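Long-range contact in 5'-Methylthioadenosine Nucleosidase (Arabidopsis thaliana, PDB 2H8G), which is a plant nucleosidase of the phosphorylase superfamily, modelled here as one of two subunits with adenine in its pocket: residues T116-V130 / E236-L248. Numbering follows the deposited sequence.
Sequences TCGGFKVKGANIGDV and EFLQNLTVVTAAL. With ADE (adenine), chain C.
The adenine pocket of this phosphorylase-superfamily nucleosidase is lined in part by the end of strand 110-119 and by the long helix 233-259, whose T116 and F237 touch beside the ligand. T116 OG1, hydrogen-bonded to E38 OE2, lies at the edge of the F237 ring, near its plane, 3.6 Å from CE1. With chi1 at 50°, T116 CG2 stands anti to the carbonyl carbon and points to the helix, 3.9 Å from T245 CG2 and also near L241 CD1. Threonine suits this place, one branch being polar and the other a methyl.

F237 CD1 is 3.6 Å from adenine C8, and adenine N9 lies over one face of the ring, offset toward its rim; an aromatic residue gives a flat base a broad apolar surface. G118, without a side chain, lets the base lie close against its backbone, its N 3.3 Å from adenine N7. K199 and D225 supply hydrogen bonds to the base.

In the mixed sheet, strand 110-119 pairs with strand 217-226; the axes of segments 116-119 and 236-248 make 110° between their N-to-C directions. Beyond the strand, the type II turn N126-D129 brings the chain back to the helix. I127 CG2 crosses N240 at about a right angle, 3.9 Å from ND2, while I127 CD1 lies 3.9 Å from E236 OE2, these side chains coming from opposite directions. Both polar groups are held by strand 217-226: E236 OE1 accepts from L226 N, and N240 ND2 donates to T224 O. G128, third in the turn, takes the positive phi (98°) needed there, which glycine adopts readily; its N lies 4.3 Å from V244 CG2. V130 spreads its methyls over the helix, CG1 4.2 Å from L248 CD1 and CG2 against A247 O, where small alanine lets the strand come near.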
loop_
_atom_site.group_PDB
_atom_site.type_symbol
_atom_site.label_atom_id
_atom_site.label_comp_id
_atom_site.label_asym_id
_atom_site.label_seq_id
_atom_site.Cartn_x
_atom_site.Cartn_y
_atom_site.Cartn_z
ATOM N N THR A 116 -3.000 -17.828 2.174
ATOM C CA THR A 116 -1.891 -18.745 1.985
ATOM C C THR A 116 -0.569 -17.999 2.134
ATOM O O THR A 116 -0.513 -16.771 2.045
ATOM C CB THR A 116 -1.959 -19.409 0.594
ATOM O OG1 THR A 116 -2.127 -18.408 -0.418
ATOM C CG2 THR A 116 -3.117 -20.378 0.535
ATOM N N CYS A 117 0.505 -18.746 2.346
ATOM C CA CYS A 117 1.811 -18.129 2.528
ATOM C C CYS A 117 2.916 -19.140 2.310
ATOM O O CYS A 117 2.662 -20.339 2.183
ATOM C CB CYS A 117 1.935 -17.583 3.957
ATOM S SG CYS A 117 2.008 -18.869 5.239
ATOM N N GLY A 118 4.145 -18.637 2.267
ATOM C CA GLY A 118 5.294 -19.511 2.137
ATOM C C GLY A 118 5.773 -19.758 3.555
ATOM O O GLY A 118 5.506 -18.959 4.461
ATOM N N GLY A 119 6.458 -20.874 3.768
ATOM C CA GLY A 119 6.954 -21.183 5.094
ATOM C C GLY A 119 8.391 -21.657 5.049
ATOM O O GLY A 119 8.887 -22.087 4.006
ATOM N N PHE A 120 9.075 -21.546 6.179
ATOM C CA PHE A 120 10.448 -22.006 6.266
ATOM C C PHE A 120 10.505 -23.303 7.051
ATOM O O PHE A 120 10.117 -23.359 8.219
ATOM C CB PHE A 120 11.334 -20.940 6.912
ATOM C CG PHE A 120 11.606 -19.773 6.011
ATOM C CD1 PHE A 120 10.722 -18.704 5.944
ATOM C CD2 PHE A 120 12.717 -19.781 5.170
ATOM C CE1 PHE A 120 10.936 -17.659 5.048
ATOM C CE2 PHE A 120 12.938 -18.739 4.270
ATOM C CZ PHE A 120 12.045 -17.677 4.211
ATOM N N LYS A 121 10.973 -24.348 6.376
ATOM C CA LYS A 121 11.096 -25.669 6.967
ATOM C C LYS A 121 12.005 -25.621 8.191
ATOM O O LYS A 121 11.742 -26.285 9.195
ATOM C CB LYS A 121 11.653 -26.645 5.924
ATOM C CG LYS A 121 11.779 -28.084 6.393
ATOM C CD LYS A 121 12.274 -28.990 5.270
ATOM C CE LYS A 121 13.649 -28.561 4.762
ATOM N NZ LYS A 121 14.174 -29.477 3.710
ATOM N N VAL A 122 13.062 -24.817 8.116
ATOM C CA VAL A 122 13.996 -24.699 9.230
ATOM C C VAL A 122 13.362 -24.047 10.456
ATOM O O VAL A 122 13.858 -24.202 11.573
ATOM C CB VAL A 122 15.259 -23.898 8.830
ATOM C CG1 VAL A 122 15.949 -24.572 7.655
ATOM C CG2 VAL A 122 14.890 -22.462 8.491
ATOM N N LYS A 123 12.263 -23.324 10.250
ATOM C CA LYS A 123 11.569 -22.657 11.346
ATOM C C LYS A 123 10.411 -23.493 11.878
ATOM O O LYS A 123 9.652 -23.042 12.743
ATOM C CB LYS A 123 11.048 -21.289 10.897
ATOM C CG LYS A 123 12.144 -20.283 10.591
ATOM C CD LYS A 123 13.018 -20.050 11.813
ATOM C CE LYS A 123 14.139 -19.074 11.513
ATOM N NZ LYS A 123 13.618 -17.729 11.157
ATOM N N GLY A 124 10.277 -24.703 11.344
ATOM C CA GLY A 124 9.230 -25.603 11.788
ATOM C C GLY A 124 7.959 -25.619 10.964
ATOM O O GLY A 124 6.984 -26.249 11.360
ATOM N N ALA A 125 7.952 -24.941 9.822
ATOM C CA ALA A 125 6.756 -24.919 8.986
ATOM C C ALA A 125 6.683 -26.130 8.065
ATOM O O ALA A 125 7.700 -26.607 7.559
ATOM C CB ALA A 125 6.716 -23.635 8.158
ATOM N N ASN A 126 5.468 -26.627 7.864
ATOM C CA ASN A 126 5.216 -27.762 6.985
ATOM C C ASN A 126 4.046 -27.411 6.073
ATOM O O ASN A 126 3.165 -26.646 6.455
ATOM C CB ASN A 126 4.868 -29.012 7.801
ATOM C CG ASN A 126 6.041 -29.522 8.613
ATOM O OD1 ASN A 126 7.092 -29.852 8.063
ATOM N ND2 ASN A 126 5.868 -29.592 9.925
ATOM N N ILE A 127 4.042 -27.965 4.868
ATOM C CA ILE A 127 2.962 -27.717 3.924
ATOM C C ILE A 127 1.646 -28.120 4.584
ATOM O O ILE A 127 1.545 -29.195 5.178
ATOM C CB ILE A 127 3.146 -28.548 2.636
ATOM C CG1 ILE A 127 4.437 -28.134 1.927
ATOM C CG2 ILE A 127 1.944 -28.367 1.714
ATOM C CD1 ILE A 127 4.427 -26.711 1.422
ATOM N N GLY A 128 0.646 -27.251 4.495
ATOM C CA GLY A 128 -0.644 -27.559 5.082
ATOM C C GLY A 128 -0.885 -26.961 6.454
ATOM O O GLY A 128 -2.026 -26.893 6.903
ATOM N N ASP A 129 0.178 -26.537 7.130
ATOM C CA ASP A 129 0.029 -25.940 8.451
ATOM C C ASP A 129 -0.698 -24.606 8.364
ATOM O O ASP A 129 -0.445 -23.815 7.457
ATOM C CB ASP A 129 1.390 -25.662 9.102
ATOM C CG ASP A 129 2.104 -26.913 9.547
ATOM O OD1 ASP A 129 1.448 -27.961 9.721
ATOM O OD2 ASP A 129 3.334 -26.833 9.747
ATOM N N VAL A 130 -1.604 -24.366 9.306
ATOM C CA VAL A 130 -2.299 -23.092 9.362
ATOM C C VAL A 130 -1.781 -22.443 10.636
ATOM O O VAL A 130 -2.056 -22.912 11.740
ATOM C CB VAL A 130 -3.821 -23.239 9.449
ATOM C CG1 VAL A 130 -4.458 -21.852 9.499
ATOM C CG2 VAL A 130 -4.337 -24.020 8.247
ATOM N N GLU A 236 5.105 -24.835 -6.571
ATOM C CA GLU A 236 4.583 -25.487 -5.374
ATOM C C GLU A 236 3.401 -24.722 -4.781
ATOM O O GLU A 236 2.437 -25.320 -4.301
ATOM C CB GLU A 236 5.692 -25.654 -4.325
ATOM C CG GLU A 236 5.208 -26.323 -3.044
ATOM C CD GLU A 236 6.332 -26.807 -2.145
ATOM O OE1 GLU A 236 7.251 -26.018 -1.841
ATOM O OE2 GLU A 236 6.289 -27.984 -1.730
ATOM N N PHE A 237 3.481 -23.397 -4.812
ATOM C CA PHE A 237 2.409 -22.555 -4.296
ATOM C C PHE A 237 1.087 -22.887 -4.985
ATOM O O PHE A 237 0.095 -23.201 -4.329
ATOM C CB PHE A 237 2.776 -21.079 -4.513
ATOM C CG PHE A 237 1.604 -20.136 -4.492
ATOM C CD1 PHE A 237 0.666 -20.178 -3.466
ATOM C CD2 PHE A 237 1.468 -19.170 -5.488
ATOM C CE1 PHE A 237 -0.390 -19.268 -3.430
ATOM C CE2 PHE A 237 0.419 -18.258 -5.463
ATOM C CZ PHE A 237 -0.513 -18.308 -4.430
ATOM N N LEU A 238 1.085 -22.827 -6.313
ATOM C CA LEU A 238 -0.125 -23.102 -7.079
ATOM C C LEU A 238 -0.552 -24.565 -7.011
ATOM O O LEU A 238 -1.741 -24.874 -7.043
ATOM C CB LEU A 238 0.080 -22.678 -8.535
ATOM C CG LEU A 238 0.443 -21.197 -8.711
ATOM C CD1 LEU A 238 0.806 -20.921 -10.164
ATOM C CD2 LEU A 238 -0.723 -20.322 -8.261
ATOM N N GLN A 239 0.423 -25.462 -6.911
ATOM C CA GLN A 239 0.144 -26.893 -6.835
ATOM C C GLN A 239 -0.652 -27.239 -5.578
ATOM O O GLN A 239 -1.532 -28.102 -5.603
ATOM C CB GLN A 239 1.459 -27.678 -6.828
ATOM C CG GLN A 239 1.299 -29.190 -6.813
ATOM C CD GLN A 239 2.592 -29.905 -6.468
ATOM O OE1 GLN A 239 3.656 -29.581 -6.999
ATOM N NE2 GLN A 239 2.507 -30.887 -5.576
ATOM N N ASN A 240 -0.344 -26.556 -4.479
ATOM C CA ASN A 240 -1.012 -26.816 -3.206
ATOM C C ASN A 240 -2.118 -25.829 -2.847
ATOM O O ASN A 240 -2.765 -25.969 -1.809
ATOM C CB ASN A 240 0.019 -26.838 -2.073
ATOM C CG ASN A 240 0.981 -27.999 -2.182
ATOM O OD1 ASN A 240 0.565 -29.144 -2.351
ATOM N ND2 ASN A 240 2.274 -27.714 -2.075
ATOM N N LEU A 241 -2.334 -24.839 -3.704
ATOM C CA LEU A 241 -3.347 -23.819 -3.461
ATOM C C LEU A 241 -4.723 -24.373 -3.104
ATOM O O LEU A 241 -5.281 -24.039 -2.063
ATOM C CB LEU A 241 -3.465 -22.903 -4.684
ATOM C CG LEU A 241 -4.471 -21.753 -4.581
ATOM C CD1 LEU A 241 -4.067 -20.801 -3.454
ATOM C CD2 LEU A 241 -4.523 -21.012 -5.907
ATOM N N THR A 242 -5.275 -25.222 -3.964
ATOM C CA THR A 242 -6.600 -25.778 -3.713
ATOM C C THR A 242 -6.727 -26.567 -2.410
ATOM O O THR A 242 -7.613 -26.299 -1.601
ATOM C CB THR A 242 -7.048 -26.667 -4.892
ATOM O OG1 THR A 242 -7.123 -25.869 -6.079
ATOM C CG2 THR A 242 -8.414 -27.284 -4.614
ATOM N N VAL A 243 -5.839 -27.531 -2.200
ATOM C CA VAL A 243 -5.893 -28.349 -0.991
ATOM C C VAL A 243 -5.644 -27.567 0.298
ATOM O O VAL A 243 -6.345 -27.755 1.292
ATOM C CB VAL A 243 -4.888 -29.520 -1.068
ATOM C CG1 VAL A 243 -5.270 -30.455 -2.209
ATOM C CG2 VAL A 243 -3.480 -28.992 -1.269
ATOM N N VAL A 244 -4.648 -26.689 0.285
ATOM C CA VAL A 244 -4.329 -25.905 1.477
ATOM C C VAL A 244 -5.406 -24.877 1.817
ATOM O O VAL A 244 -5.634 -24.574 2.992
ATOM C CB VAL A 244 -2.969 -25.208 1.313
ATOM C CG1 VAL A 244 -2.700 -24.282 2.494
ATOM C CG2 VAL A 244 -1.880 -26.256 1.211
ATOM N N THR A 245 -6.071 -24.335 0.801
ATOM C CA THR A 245 -7.122 -23.362 1.062
ATOM C C THR A 245 -8.288 -24.058 1.763
ATOM O O THR A 245 -9.065 -23.423 2.473
ATOM C CB THR A 245 -7.612 -22.679 -0.235
ATOM O OG1 THR A 245 -7.930 -23.673 -1.214
ATOM C CG2 THR A 245 -6.536 -21.754 -0.783
ATOM N N ALA A 246 -8.403 -25.369 1.569
ATOM C CA ALA A 246 -9.463 -26.127 2.221
ATOM C C ALA A 246 -9.110 -26.236 3.701
ATOM O O ALA A 246 -9.976 -26.141 4.569
ATOM C CB ALA A 246 -9.581 -27.512 1.601
ATOM N N ALA A 247 -7.827 -26.433 3.982
ATOM C CA ALA A 247 -7.349 -26.540 5.354
ATOM C C ALA A 247 -7.523 -25.189 6.044
ATOM O O ALA A 247 -7.808 -25.113 7.240
ATOM C CB ALA A 247 -5.878 -26.949 5.363
ATOM N N LEU A 248 -7.336 -24.123 5.276
ATOM C CA LEU A 248 -7.480 -22.774 5.801
ATOM C C LEU A 248 -8.925 -22.546 6.231
ATOM O O LEU A 248 -9.187 -21.960 7.279
ATOM C CB LEU A 248 -7.075 -21.756 4.735
ATOM C CG LEU A 248 -7.208 -20.273 5.085
ATOM C CD1 LEU A 248 -6.390 -19.955 6.333
ATOM C CD2 LEU A 248 -6.743 -19.434 3.902
HETATM N N9 ADE C . 2.101 -16.889 -0.883
HETATM C C8 ADE C . 2.289 -18.225 -0.965
HETATM N N7 ADE C . 3.592 -18.594 -0.972
HETATM C C5 ADE C . 4.268 -17.407 -0.889
HETATM C C6 ADE C . 5.666 -17.051 -0.847
HETATM N N6 ADE C . 6.614 -17.980 -0.894
HETATM N N1 ADE C . 5.999 -15.679 -0.757
HETATM C C2 ADE C . 5.005 -14.731 -0.711
HETATM N N3 ADE C . 3.641 -14.984 -0.745
HETATM C C4 ADE C . 3.358 -16.336 -0.831
#